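Local structure of TENA/THI-4 protein (Shewanella denitrificans OS217, 3DDE) at residues T16-D19 with S20-T23; Y44-E47 with T48-T52; G99-R102 with E103-L106; M203-S206 with L207-A211. The protein is of unknown function but adopts an all-helical, heme oxygenase-like fold and may have oxidoreductase activity. One frame throughout, in Å; residues are numbered along the deposited sequence.

Contact 1 (T16-D19 with S20-T23); sequences TMWD and SILT
Trp18 and Ile21 approach each other at a slant, almost one turn apart on helix 7-24, and Ile21 CD1 comes to 4.1 Å from Trp18 CE3 on the benzene half of the indole. Leu22 sends CD2 to the same carbon, 4.2 Å from Trp18 CE3, so methyls from two successive residues converge on one ring atom. The isoleucine branch arrives there because CG1 leaves beside its own backbone N (chi1 -65°) and the chain then runs on extended, passing over the carbonyl of Met17 with CG1 3.2 Å from Met17 O. Shortening Ile21 to an alanine removes its whole branched end and would probably leave a gap beside Trp18 CE3 and weaken the packing against Leu207.

Asp19 and Thr23 are oriented differently: they lie side by side and point the same way. Thr23 OG1, placed beside its backbone N (chi1 -62°), donates to Asp19 O at 2.7 Å, while Thr23 N donates to Asp19 O at 3.0 Å. The two donors come from opposite faces of the carbonyl plane, so this single oxygen is gripped twice and the threonine hydroxyl is turned back onto the helix. Leu22 N makes the ordinary helical bond to Trp18 O at 2.8 Å.

Asp19 and Thr23 occupy the exposed flank of the helix. The apolar flank faces inward: Met17, Trp18 and Ile21 all pack on Leu207 of helix 193-223, and the indole is stacked with the ring of Tyr146 from helix 144-157.

Contact 2 (Y44-E47 with T48-T52); sequences YMTE and TYHYT
Thr48 grips Tyr44 O twice: Thr48 OG1 donates to Tyr44 O at 3.1 Å and Thr48 N to Tyr44 O at 3.2 Å, from opposite faces of the carbonyl plane. This first kind of interaction, a hydroxyl bonded to a main-chain oxygen, recurs one turn on, where Thr52 OG1 donates to Thr48 O at 2.8 Å, joined by Thr52 N.

The second kind is packing against rings. Tyr44 has CG anti to its backbone N (chi1 167°), which swings the phenol along the helix until one face lies under the Thr48 hydroxyl, with OG1 3.4 Å from Tyr44 CZ. Losing this ring to an alanine would probably uncover the Thr48 hydroxyl and open a gap beside Phe168 and Val217, which the tyrosine touches. Thr46 and His50 run side by side, Thr46 CG2 lying 3.7 Å from His50 NE2.

Polar bridging is the third. Glu47 OE2 sits at the edge of the His50 ring, 3.5 Å from CD2, with carboxylate and imidazole planes 53° apart. A water joins Glu47 OE2 to His50 NE2, 2.9 Å from the latter. Further bonds fix both groups: Glu47 OE1 with Thr114 OG1 and Leu111 N, His50 NE2 with Ser108 OG.

This largely buried turn of helix 38-52, carrying a Glu47-His50 polar pair and packed on helices 88-97, 166-189 and 193-223, belongs to the interior of the heme oxygenase-like bundle.

Contact 3 (G99-R102 with E103-L106); sequences GFDR and EDVL
Asp101 OD1 accepts from Glu103 N at 2.9 Å, and this capping bond ties the side chain to the start of helix 102-106. With CG anti to the backbone N (chi1 -161°), the aspartate folds its carboxylate back over the first turn; the amide meets OD1 from above the carboxylate plane, 37° out of it, and Glu103 CB packs 3.3 Å from the same Asp101 OD1. The turn itself is closed on one oxygen, Arg102 O. Leu106 N donates to Arg102 O at 3.1 Å in the carbonyl plane, whereas Val105 N reaches Arg102 O at 3.0 Å from well above that plane, 55° out. Asp104 N adds a weak bond to Asp101 O, at 3.2 Å.

Val105 is the residue that faces the protein, buried against Leu92 of helix 88-97 and against Thr46 and Tyr49 of helix 38-52. Leu106, though exposed, touches Leu92 and Tyr49 as well.

Asp101 is thus a classical N-cap, ending the loop that leaves helix 88-97 and opening a short helix on the surface of the bundle. Acidic groups gathered at this end, Asp101, Glu103 and Asp104, would probably be eased by the partial positive charge of the helix N terminus.

The outer side is looser. The carboxylates of the two aspartates bring like charges near each other, Asp101 OD2 lying 4.2 Å from Asp104 OD1, without touching. A water lies between them, donating to Asp104 OD1 at 3.2 Å and, weakly, to Asp101 OD2 at 3.3 Å.

Contact 4 (M203-S206 with L207-A211); sequences MENS and LVLTA
Thr210 keeps OG1 beside its backbone N (chi1 -54°), which aims the hydroxyl back at the carbonyl of Ser206 one turn earlier. Leu209 likewise carries CG beside its N (chi1 -68°), over the carbonyl of Asn205, while Asn205 sends its amide the other way, anti to N (chi1 -160°), so that the amide end comes forward to meet the leucine.

The first torsion yields a double grip: Thr210 OG1 donates to Ser206 O at 2.6 Å and Thr210 N donates to Ser206 O at 3.0 Å, from opposite faces of the carbonyl plane. The threonine hydroxyl is thereby satisfied by the helix itself within a mostly buried stretch. The other two torsions set the Asn205 amide at a slant to the leucine, with ND2 3.7 Å from Leu209 CD1. Along the backbone, Leu209 N bonds to Asn205 O at 2.8 Å, and Leu209 CG rests 3.3 Å from Asn205 O. Val208 shows a similar fit: its CG2 branch approaches Glu204 O to 3.1 Å, while its N donates to Glu204 O at 2.9 Å.

The polar ends of Asn205 and Ser206 have partners outside the contact. Asn205 ND2 bonds to Thr116 OG1 of the second subunit, and Ser206 OG is held by Val202 O and Trp139 NE1.

Helix 193-223 therefore presents different faces to helix 112-126 (Leu209 on Leu117 and Tyr120), to helix 134-141 (Ser206 and Thr210) and to the second subunit (Asn205 and Val208): a long helix of the heme oxygenase-like bundle that also takes part in a subunit interface.

In the fold
From the N terminus the four contacts follow in series; each is local to consecutive residues, so none closes a long loop, nests in another or crosses one. Contact 1 lies on helix 7-24, contact 2 on helix 38-52, contact 3 at the loop leading into helix 102-106, and contact 4 on helix 193-223. They meet in two pairs. Contacts 1 and 4 touch, Met17 CE lying 3.5 Å from Leu207 CB, which ties the first helix to the last. Contacts 2 and 3 touch as well, Tyr49 CD2 being 3.6 Å from Val105 CG1. Between the pairs, contacts 2 and 4 stay about 5 Å apart at their nearest atoms.

Contact 1 (T16-D19 with S20-T23)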
ATOM      1  N   THR A  16     -31.920  12.280   9.514  1.00 51.99           N
ATOM      2  CA  THR A  16     -31.874  12.269  10.973  1.00 52.14           C
ATOM      3  C   THR A  16     -30.531  12.795  11.473  1.00 51.91           C
ATOM      4  O   THR A  16     -30.477  13.537  12.449  1.00 52.30           O
ATOM      5  CB  THR A  16     -32.125  10.851  11.532  1.00 52.50           C
ATOM      6  OG1 THR A  16     -33.492  10.489  11.305  1.00 52.56           O
ATOM      7  CG2 THR A  16     -31.866  10.798  13.020  1.00 53.14           C
HETATM    8  N   MSE A  17     -29.451  12.415  10.801  1.00 51.88           N
HETATM    9  CA  MSE A  17     -28.104  12.866  11.178  1.00 51.64           C
HETATM   10  C   MSE A  17     -27.870  14.359  10.947  1.00 52.21           C
HETATM   11  O   MSE A  17     -27.280  15.015  11.805  1.00 52.79           O
HETATM   12  CB  MSE A  17     -27.034  12.053  10.452  1.00 51.29           C
HETATM   13  CG  MSE A  17     -26.979  10.624  10.940  1.00 51.05           C
HETATM   14 SE   MSE A  17     -25.663   9.597  10.035  0.75 50.47          SE
HETATM   15  CE  MSE A  17     -24.078  10.478  10.606  1.00 49.62           C
ATOM     16  N   TRP A  18     -28.299  14.888   9.800  1.00 52.41           N
ATOM     17  CA  TRP A  18     -28.162  16.331   9.528  1.00 52.95           C
ATOM     18  C   TRP A  18     -28.943  17.157  10.554  1.00 52.68           C
ATOM     19  O   TRP A  18     -28.457  18.169  11.066  1.00 52.62           O
ATOM     20  CB  TRP A  18     -28.606  16.692   8.106  1.00 53.88           C
ATOM     21  CG  TRP A  18     -27.567  16.415   7.081  1.00 54.28           C
ATOM     22  CD1 TRP A  18     -27.628  15.507   6.065  1.00 54.46           C
ATOM     23  CD2 TRP A  18     -26.283  17.045   6.981  1.00 54.35           C
ATOM     24  NE1 TRP A  18     -26.463  15.539   5.330  1.00 54.52           N
ATOM     25  CE2 TRP A  18     -25.623  16.476   5.871  1.00 54.48           C
ATOM     26  CE3 TRP A  18     -25.631  18.044   7.717  1.00 54.58           C
ATOM     27  CZ2 TRP A  18     -24.336  16.870   5.481  1.00 54.50           C
ATOM     28  CZ3 TRP A  18     -24.352  18.434   7.331  1.00 54.58           C
ATOM     29  CH2 TRP A  18     -23.720  17.852   6.221  1.00 54.40           C
ATOM     30  N   ASP A  19     -30.150  16.712  10.860  1.00 52.47           N
ATOM     31  CA  ASP A  19     -30.973  17.384  11.851  1.00 52.85           C
ATOM     32  C   ASP A  19     -30.202  17.592  13.163  1.00 52.82           C
ATOM     33  O   ASP A  19     -30.228  18.667  13.762  1.00 53.22           O
ATOM     34  CB  ASP A  19     -32.225  16.555  12.121  1.00 53.32           C
ATOM     35  CG  ASP A  19     -33.104  17.167  13.180  1.00 53.84           C
ATOM     36  OD1 ASP A  19     -33.148  18.414  13.271  1.00 54.09           O
ATOM     37  OD2 ASP A  19     -33.753  16.396  13.912  1.00 54.42           O
ATOM     38  N   SER A  20     -29.523  16.548  13.601  1.00 52.86           N
ATOM     39  CA  SER A  20     -28.736  16.597  14.816  1.00 53.40           C
ATOM     40  C   SER A  20     -27.538  17.541  14.687  1.00 52.75           C
ATOM     41  O   SER A  20     -27.299  18.367  15.568  1.00 53.03           O
ATOM     42  CB  SER A  20     -28.263  15.185  15.161  1.00 54.61           C
ATOM     43  OG  SER A  20     -27.302  15.217  16.194  1.00 56.31           O
ATOM     44  N   ILE A  21     -26.799  17.412  13.589  1.00 52.63           N
ATOM     45  CA  ILE A  21     -25.616  18.237  13.314  1.00 52.58           C
ATOM     46  C   ILE A  21     -25.957  19.728  13.258  1.00 53.41           C
ATOM     47  O   ILE A  21     -25.250  20.552  13.849  1.00 54.46           O
ATOM     48  CB  ILE A  21     -24.954  17.815  11.974  1.00 52.78           C
ATOM     49  CG1 ILE A  21     -24.392  16.392  12.067  1.00 52.84           C
ATOM     50  CG2 ILE A  21     -23.815  18.769  11.591  1.00 52.68           C
ATOM     51  CD1 ILE A  21     -23.971  15.801  10.712  1.00 52.45           C
ATOM     52  N   LEU A  22     -27.052  20.064  12.574  1.00 53.09           N
ATOM     53  CA  LEU A  22     -27.465  21.451  12.409  1.00 53.13           C
ATOM     54  C   LEU A  22     -28.067  22.032  13.693  1.00 53.25           C
ATOM     55  O   LEU A  22     -27.932  23.225  13.959  1.00 53.00           O
ATOM     56  CB  LEU A  22     -28.419  21.592  11.194  1.00 53.67           C
ATOM     57  CG  LEU A  22     -27.816  21.092   9.841  1.00 53.76           C
ATOM     58  CD1 LEU A  22     -28.797  21.227   8.666  1.00 53.52           C
ATOM     59  CD2 LEU A  22     -26.494  21.783   9.499  1.00 53.20           C
ATOM     60  N   THR A  23     -28.699  21.183  14.502  1.00 53.57           N
ATOM     61  CA  THR A  23     -29.283  21.615  15.771  1.00 53.59           C
ATOM     62  C   THR A  23     -28.220  21.804  16.856  1.00 53.33           C
ATOM     63  O   THR A  23     -28.390  22.613  17.753  1.00 53.82           O
ATOM     64  CB  THR A  23     -30.322  20.578  16.317  1.00 54.17           C
ATOM     65  OG1 THR A  23     -31.411  20.432  15.398  1.00 54.70           O
ATOM     66  CG2 THR A  23     -30.884  21.010  17.666  1.00 54.15           C
TER

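Contact 2 (Y44-E47 with T48-T52)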
ATOM      1  N   TYR A  44     -12.882  27.277   7.862  1.00 51.24           N
ATOM      2  CA  TYR A  44     -13.668  26.179   7.351  1.00 52.49           C
ATOM      3  C   TYR A  44     -13.325  25.729   5.912  1.00 52.18           C
ATOM      4  O   TYR A  44     -13.291  24.530   5.646  1.00 51.75           O
ATOM      5  CB  TYR A  44     -15.154  26.493   7.444  1.00 54.90           C
ATOM      6  CG  TYR A  44     -15.988  25.517   6.651  1.00 55.86           C
ATOM      7  CD1 TYR A  44     -16.360  24.274   7.173  1.00 56.30           C
ATOM      8  CD2 TYR A  44     -16.374  25.833   5.353  1.00 56.50           C
ATOM      9  CE1 TYR A  44     -17.109  23.386   6.411  1.00 56.41           C
ATOM     10  CE2 TYR A  44     -17.106  24.970   4.592  1.00 56.35           C
ATOM     11  CZ  TYR A  44     -17.482  23.767   5.114  1.00 56.34           C
ATOM     12  OH  TYR A  44     -18.224  22.970   4.284  1.00 56.84           O
HETATM   13  N   MSE A  45     -13.111  26.665   4.983  1.00 51.79           N
HETATM   14  CA  MSE A  45     -12.788  26.309   3.585  1.00 51.58           C
HETATM   15  C   MSE A  45     -11.394  25.682   3.494  1.00 50.67           C
HETATM   16  O   MSE A  45     -11.125  24.850   2.609  1.00 50.27           O
HETATM   17  CB  MSE A  45     -12.901  27.523   2.642  1.00 52.25           C
HETATM   18  CG  MSE A  45     -14.322  28.061   2.373  1.00 52.32           C
HETATM   19 SE   MSE A  45     -15.647  26.679   1.625  0.75 54.94          SE
HETATM   20  CE  MSE A  45     -14.555  26.041   0.090  1.00 53.91           C
ATOM     21  N   THR A  46     -10.513  26.068   4.417  1.00 50.02           N
ATOM     22  CA  THR A  46      -9.172  25.491   4.485  1.00 49.27           C
ATOM     23  C   THR A  46      -9.252  24.008   4.813  1.00 49.71           C
ATOM     24  O   THR A  46      -8.557  23.212   4.189  1.00 49.97           O
ATOM     25  CB  THR A  46      -8.299  26.228   5.510  1.00 48.37           C
ATOM     26  OG1 THR A  46      -8.183  27.596   5.112  1.00 47.52           O
ATOM     27  CG2 THR A  46      -6.918  25.617   5.608  1.00 47.77           C
ATOM     28  N   GLU A  47     -10.093  23.618   5.778  1.00 50.06           N
ATOM     29  CA  GLU A  47     -10.223  22.196   6.118  1.00 50.00           C
ATOM     30  C   GLU A  47     -10.912  21.413   5.008  1.00 50.17           C
ATOM     31  O   GLU A  47     -10.615  20.230   4.788  1.00 49.84           O
ATOM     32  CB  GLU A  47     -10.955  21.968   7.445  1.00 49.94           C
ATOM     33  CG  GLU A  47     -10.229  22.551   8.636  1.00 50.12           C
ATOM     34  CD  GLU A  47      -8.763  22.196   8.634  1.00 50.20           C
ATOM     35  OE1 GLU A  47      -8.450  20.992   8.764  1.00 49.50           O
ATOM     36  OE2 GLU A  47      -7.929  23.127   8.490  1.00 50.31           O
ATOM     37  N   THR A  48     -11.842  22.060   4.322  1.00 50.28           N
ATOM     38  CA  THR A  48     -12.515  21.430   3.195  1.00 50.63           C
ATOM     39  C   THR A  48     -11.485  21.131   2.121  1.00 51.29           C
ATOM     40  O   THR A  48     -11.506  20.056   1.516  1.00 51.05           O
ATOM     41  CB  THR A  48     -13.645  22.304   2.649  1.00 49.91           C
ATOM     42  OG1 THR A  48     -14.615  22.483   3.692  1.00 50.06           O
ATOM     43  CG2 THR A  48     -14.324  21.649   1.453  1.00 49.16           C
ATOM     44  N   TYR A  49     -10.576  22.083   1.923  1.00 51.94           N
ATOM     45  CA  TYR A  49      -9.487  21.949   0.963  1.00 51.78           C
ATOM     46  C   TYR A  49      -8.626  20.747   1.296  1.00 51.91           C
ATOM     47  O   TYR A  49      -8.289  19.970   0.398  1.00 50.38           O
ATOM     48  CB  TYR A  49      -8.622  23.219   0.919  1.00 52.41           C
ATOM     49  CG  TYR A  49      -7.239  22.968   0.361  1.00 52.67           C
ATOM     50  CD1 TYR A  49      -6.987  23.013  -1.011  1.00 52.22           C
ATOM     51  CD2 TYR A  49      -6.181  22.676   1.217  1.00 52.60           C
ATOM     52  CE1 TYR A  49      -5.709  22.761  -1.502  1.00 52.58           C
ATOM     53  CE2 TYR A  49      -4.909  22.423   0.742  1.00 52.35           C
ATOM     54  CZ  TYR A  49      -4.674  22.460  -0.606  1.00 52.93           C
ATOM     55  OH  TYR A  49      -3.387  22.191  -1.031  1.00 53.42           O
ATOM     56  N   HIS A  50      -8.278  20.611   2.582  1.00 51.81           N
ATOM     57  CA  HIS A  50      -7.440  19.508   3.056  1.00 51.20           C
ATOM     58  C   HIS A  50      -7.995  18.122   2.787  1.00 51.69           C
ATOM     59  O   HIS A  50      -7.278  17.279   2.294  1.00 52.56           O
ATOM     60  CB  HIS A  50      -7.117  19.652   4.544  1.00 50.28           C
ATOM     61  CG  HIS A  50      -6.136  20.737   4.836  1.00 49.99           C
ATOM     62  ND1 HIS A  50      -4.940  20.850   4.165  1.00 49.38           N
ATOM     63  CD2 HIS A  50      -6.139  21.717   5.769  1.00 50.35           C
ATOM     64  CE1 HIS A  50      -4.258  21.868   4.656  1.00 49.95           C
ATOM     65  NE2 HIS A  50      -4.967  22.420   5.623  1.00 50.19           N
ATOM     66  N   TYR A  51      -9.250  17.863   3.117  1.00 51.89           N
ATOM     67  CA  TYR A  51      -9.797  16.534   2.874  1.00 51.54           C
ATOM     68  C   TYR A  51     -10.222  16.310   1.411  1.00 51.40           C
ATOM     69  O   TYR A  51     -10.094  15.213   0.884  1.00 50.84           O
ATOM     70  CB  TYR A  51     -10.914  16.205   3.861  1.00 52.24           C
ATOM     71  CG  TYR A  51     -12.308  16.762   3.592  1.00 52.23           C
ATOM     72  CD1 TYR A  51     -13.150  16.153   2.663  1.00 52.19           C
ATOM     73  CD2 TYR A  51     -12.820  17.799   4.356  1.00 52.51           C
ATOM     74  CE1 TYR A  51     -14.418  16.600   2.438  1.00 52.43           C
ATOM     75  CE2 TYR A  51     -14.116  18.269   4.152  1.00 53.06           C
ATOM     76  CZ  TYR A  51     -14.914  17.664   3.184  1.00 53.45           C
ATOM     77  OH  TYR A  51     -16.198  18.127   2.947  1.00 53.00           O
ATOM     78  N   THR A  52     -10.693  17.361   0.744  1.00 51.36           N
ATOM     79  CA  THR A  52     -11.125  17.257  -0.648  1.00 51.41           C
ATOM     80  C   THR A  52      -9.956  16.855  -1.546  1.00 51.47           C
ATOM     81  O   THR A  52     -10.138  16.175  -2.545  1.00 52.26           O
ATOM     82  CB  THR A  52     -11.802  18.591  -1.120  1.00 50.85           C
ATOM     83  OG1 THR A  52     -13.034  18.728  -0.411  1.00 52.02           O
ATOM     84  CG2 THR A  52     -12.107  18.583  -2.598  1.00 49.61           C
TER
HETATM   85  O   HOH W   1      -5.491  23.668   8.185  1.00 57.05           O

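Contact 3 (G99-R102 with E103-L106)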
ATOM      1  N   GLY A  99      -9.907  37.616  -0.262  1.00 50.73           N
ATOM      2  CA  GLY A  99      -8.722  38.387   0.121  1.00 50.32           C
ATOM      3  C   GLY A  99      -7.612  37.720   0.915  1.00 50.18           C
ATOM      4  O   GLY A  99      -6.753  38.428   1.448  1.00 49.81           O
ATOM      5  N   PHE A 100      -7.611  36.389   1.000  1.00 49.66           N
ATOM      6  CA  PHE A 100      -6.559  35.662   1.732  1.00 49.77           C
ATOM      7  C   PHE A 100      -5.543  35.000   0.795  1.00 50.26           C
ATOM      8  O   PHE A 100      -5.820  34.740  -0.375  1.00 49.46           O
ATOM      9  CB  PHE A 100      -7.138  34.601   2.692  1.00 48.78           C
ATOM     10  CG  PHE A 100      -8.021  35.171   3.764  1.00 48.40           C
ATOM     11  CD1 PHE A 100      -7.502  36.039   4.725  1.00 48.60           C
ATOM     12  CD2 PHE A 100      -9.364  34.845   3.821  1.00 48.28           C
ATOM     13  CE1 PHE A 100      -8.310  36.581   5.708  1.00 48.49           C
ATOM     14  CE2 PHE A 100     -10.182  35.376   4.811  1.00 48.55           C
ATOM     15  CZ  PHE A 100      -9.655  36.243   5.756  1.00 48.59           C
ATOM     16  N   ASP A 101      -4.383  34.694   1.366  1.00 51.18           N
ATOM     17  CA  ASP A 101      -3.237  34.150   0.654  1.00 51.40           C
ATOM     18  C   ASP A 101      -3.343  32.635   0.435  1.00 51.16           C
ATOM     19  O   ASP A 101      -3.455  31.873   1.388  1.00 50.75           O
ATOM     20  CB  ASP A 101      -1.982  34.485   1.489  1.00 51.94           C
ATOM     21  CG  ASP A 101      -0.686  34.392   0.701  1.00 53.04           C
ATOM     22  OD1 ASP A 101      -0.595  33.581  -0.247  1.00 53.74           O
ATOM     23  OD2 ASP A 101       0.258  35.154   1.039  1.00 53.70           O
ATOM     24  N   ARG A 102      -3.301  32.211  -0.829  1.00 51.34           N
ATOM     25  CA  ARG A 102      -3.374  30.791  -1.156  0.50 51.44           C
ATOM     26  C   ARG A 102      -2.240  30.057  -0.445  1.00 51.62           C
ATOM     27  O   ARG A 102      -2.434  28.946   0.045  1.00 51.64           O
ATOM     28  CB  ARG A 102      -3.287  30.547  -2.676  0.50 51.44           C
ATOM     29  CG  ARG A 102      -4.381  31.229  -3.499  0.50 51.42           C
ATOM     30  CD  ARG A 102      -4.200  31.069  -5.022  0.50 51.42           C
ATOM     31  NE  ARG A 102      -4.897  29.916  -5.602  0.50 51.26           N
ATOM     32  CZ  ARG A 102      -4.361  28.729  -5.893  0.50 51.24           C
ATOM     33  NH1 ARG A 102      -3.080  28.461  -5.659  0.50 51.32           N
ATOM     34  NH2 ARG A 102      -5.131  27.789  -6.431  0.50 51.25           N
ATOM     35  N   GLU A 103      -1.071  30.695  -0.372  1.00 51.98           N
ATOM     36  CA  GLU A 103       0.108  30.087   0.250  1.00 52.84           C
ATOM     37  C   GLU A 103      -0.022  29.738   1.717  1.00 52.52           C
ATOM     38  O   GLU A 103       0.573  28.753   2.154  1.00 53.06           O
ATOM     39  CB  GLU A 103       1.372  30.918  -0.002  1.00 53.68           C
ATOM     40  CG  GLU A 103       1.828  30.858  -1.458  1.00 54.79           C
ATOM     41  CD  GLU A 103       2.154  29.447  -1.932  1.00 55.72           C
ATOM     42  OE1 GLU A 103       2.471  28.568  -1.065  1.00 57.03           O
ATOM     43  OE2 GLU A 103       2.089  29.208  -3.178  1.00 56.47           O
ATOM     44  N   ASP A 104      -0.785  30.522   2.478  1.00 52.06           N
ATOM     45  CA  ASP A 104      -1.015  30.209   3.892  1.00 51.91           C
ATOM     46  C   ASP A 104      -1.790  28.895   4.022  1.00 51.80           C
ATOM     47  O   ASP A 104      -1.654  28.196   5.026  1.00 50.98           O
ATOM     48  CB  ASP A 104      -1.812  31.311   4.632  1.00 52.19           C
ATOM     49  CG  ASP A 104      -1.060  32.651   4.742  1.00 52.59           C
ATOM     50  OD1 ASP A 104       0.158  32.708   4.455  1.00 52.89           O
ATOM     51  OD2 ASP A 104      -1.702  33.658   5.130  1.00 52.09           O
ATOM     52  N   VAL A 105      -2.618  28.592   3.017  1.00 51.85           N
ATOM     53  CA  VAL A 105      -3.419  27.371   2.990  1.00 51.65           C
ATOM     54  C   VAL A 105      -2.565  26.175   2.596  1.00 51.81           C
ATOM     55  O   VAL A 105      -2.617  25.132   3.239  1.00 52.52           O
ATOM     56  CB  VAL A 105      -4.612  27.478   2.005  1.00 51.49           C
ATOM     57  CG1 VAL A 105      -5.395  26.148   1.948  1.00 51.23           C
ATOM     58  CG2 VAL A 105      -5.543  28.623   2.410  1.00 51.30           C
ATOM     59  N   LEU A 106      -1.763  26.340   1.550  1.00 52.42           N
ATOM     60  CA  LEU A 106      -0.910  25.264   1.038  1.00 52.54           C
ATOM     61  C   LEU A 106       0.132  24.809   2.063  1.00 52.82           C
ATOM     62  O   LEU A 106       0.466  23.632   2.124  1.00 53.50           O
ATOM     63  CB  LEU A 106      -0.200  25.710  -0.235  1.00 52.62           C
ATOM     64  CG  LEU A 106      -1.076  26.331  -1.331  1.00 52.74           C
ATOM     65  CD1 LEU A 106      -0.211  26.957  -2.483  1.00 52.07           C
ATOM     66  CD2 LEU A 106      -2.097  25.325  -1.839  1.00 52.32           C
TER
HETATM   67  O   HOH W   2       1.462  35.635   4.124  1.00 67.63           O

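Contact 4 (M203-S206 with L207-A211)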
HETATM    1  N   MSE A 203     -21.360   5.462   5.522  1.00 49.87           N
HETATM    2  CA  MSE A 203     -22.170   6.657   5.364  1.00 49.26           C
HETATM    3  C   MSE A 203     -22.242   7.390   6.699  1.00 50.11           C
HETATM    4  O   MSE A 203     -22.028   8.601   6.784  1.00 49.35           O
HETATM    5  CB  MSE A 203     -23.589   6.241   4.936  1.00 49.14           C
HETATM    6  CG  MSE A 203     -24.578   7.369   4.663  1.00 47.85           C
HETATM    7 SE   MSE A 203     -26.348   6.654   4.308  0.75 48.36          SE
HETATM    8  CE  MSE A 203     -26.819   6.064   6.101  1.00 47.02           C
ATOM      9  N   GLU A 204     -22.558   6.622   7.736  1.00 50.56           N
ATOM     10  CA  GLU A 204     -22.731   7.141   9.081  1.00 51.66           C
ATOM     11  C   GLU A 204     -21.447   7.694   9.663  1.00 51.53           C
ATOM     12  O   GLU A 204     -21.426   8.819  10.148  1.00 51.71           O
ATOM     13  CB  GLU A 204     -23.278   6.057  10.014  1.00 51.73           C
ATOM     14  CG  GLU A 204     -24.758   5.724   9.814  1.00 52.66           C
ATOM     15  CD  GLU A 204     -25.230   4.533  10.664  1.00 53.09           C
ATOM     16  OE1 GLU A 204     -24.378   3.839  11.241  1.00 54.62           O
ATOM     17  OE2 GLU A 204     -26.453   4.271  10.750  1.00 54.49           O
ATOM     18  N   ASN A 205     -20.369   6.913   9.602  1.00 51.37           N
ATOM     19  CA  ASN A 205     -19.140   7.335  10.250  1.00 50.75           C
ATOM     20  C   ASN A 205     -18.478   8.455   9.500  1.00 50.74           C
ATOM     21  O   ASN A 205     -17.971   9.376  10.113  1.00 51.97           O
ATOM     22  CB  ASN A 205     -18.176   6.163  10.525  1.00 50.62           C
ATOM     23  CG  ASN A 205     -17.145   6.502  11.607  1.00 51.09           C
ATOM     24  OD1 ASN A 205     -17.509   6.855  12.745  1.00 52.02           O
ATOM     25  ND2 ASN A 205     -15.858   6.391  11.270  1.00 50.61           N
ATOM     26  N   SER A 206     -18.484   8.413   8.177  1.00 51.39           N
ATOM     27  CA  SER A 206     -17.883   9.511   7.406  1.00 50.89           C
ATOM     28  C   SER A 206     -18.586  10.847   7.720  1.00 50.96           C
ATOM     29  O   SER A 206     -17.933  11.883   7.770  1.00 51.72           O
ATOM     30  CB  SER A 206     -17.868   9.210   5.897  1.00 50.63           C
ATOM     31  OG  SER A 206     -19.173   8.954   5.404  1.00 51.11           O
ATOM     32  N   LEU A 207     -19.899  10.818   7.950  1.00 51.04           N
ATOM     33  CA  LEU A 207     -20.667  12.023   8.271  1.00 50.77           C
ATOM     34  C   LEU A 207     -20.418  12.449   9.720  1.00 50.39           C
ATOM     35  O   LEU A 207     -20.273  13.629   9.996  1.00 49.94           O
ATOM     36  CB  LEU A 207     -22.158  11.796   7.974  1.00 50.65           C
ATOM     37  CG  LEU A 207     -23.137  12.969   8.149  1.00 50.65           C
ATOM     38  CD1 LEU A 207     -22.633  14.240   7.520  1.00 50.18           C
ATOM     39  CD2 LEU A 207     -24.508  12.607   7.597  1.00 50.58           C
ATOM     40  N   VAL A 208     -20.359  11.486  10.640  1.00 50.52           N
ATOM     41  CA  VAL A 208     -19.983  11.770  12.037  1.00 49.92           C
ATOM     42  C   VAL A 208     -18.599  12.454  12.083  1.00 50.16           C
ATOM     43  O   VAL A 208     -18.388  13.462  12.770  1.00 49.21           O
ATOM     44  CB  VAL A 208     -19.958  10.464  12.888  1.00 50.29           C
ATOM     45  CG1 VAL A 208     -19.244  10.686  14.241  1.00 49.81           C
ATOM     46  CG2 VAL A 208     -21.390   9.924  13.087  1.00 48.38           C
ATOM     47  N   LEU A 209     -17.656  11.913  11.315  1.00 50.58           N
ATOM     48  CA  LEU A 209     -16.299  12.466  11.287  1.00 50.52           C
ATOM     49  C   LEU A 209     -16.221  13.843  10.614  1.00 50.62           C
ATOM     50  O   LEU A 209     -15.432  14.690  11.029  1.00 49.96           O
ATOM     51  CB  LEU A 209     -15.340  11.479  10.631  1.00 50.95           C
ATOM     52  CG  LEU A 209     -15.061  10.180  11.380  1.00 50.06           C
ATOM     53  CD1 LEU A 209     -13.937   9.465  10.664  1.00 48.66           C
ATOM     54  CD2 LEU A 209     -14.704  10.393  12.875  1.00 49.15           C
ATOM     55  N   THR A 210     -17.044  14.060   9.588  1.00 50.25           N
ATOM     56  CA  THR A 210     -17.114  15.351   8.926  1.00 50.48           C
ATOM     57  C   THR A 210     -17.699  16.392   9.901  1.00 50.58           C
ATOM     58  O   THR A 210     -17.247  17.515   9.936  1.00 50.23           O
ATOM     59  CB  THR A 210     -17.946  15.291   7.620  1.00 50.43           C
ATOM     60  OG1 THR A 210     -17.426  14.265   6.764  1.00 49.19           O
ATOM     61  CG2 THR A 210     -17.899  16.627   6.871  1.00 48.62           C
ATOM     62  N   ALA A 211     -18.665  15.993  10.721  1.00 50.17           N
ATOM     63  CA  ALA A 211     -19.252  16.899  11.718  1.00 50.19           C
ATOM     64  C   ALA A 211     -18.220  17.335  12.757  1.00 50.29           C
ATOM     65  O   ALA A 211     -18.269  18.462  13.213  1.00 50.31           O
ATOM     66  CB  ALA A 211     -20.463  16.262  12.395  1.00 48.36           C
TER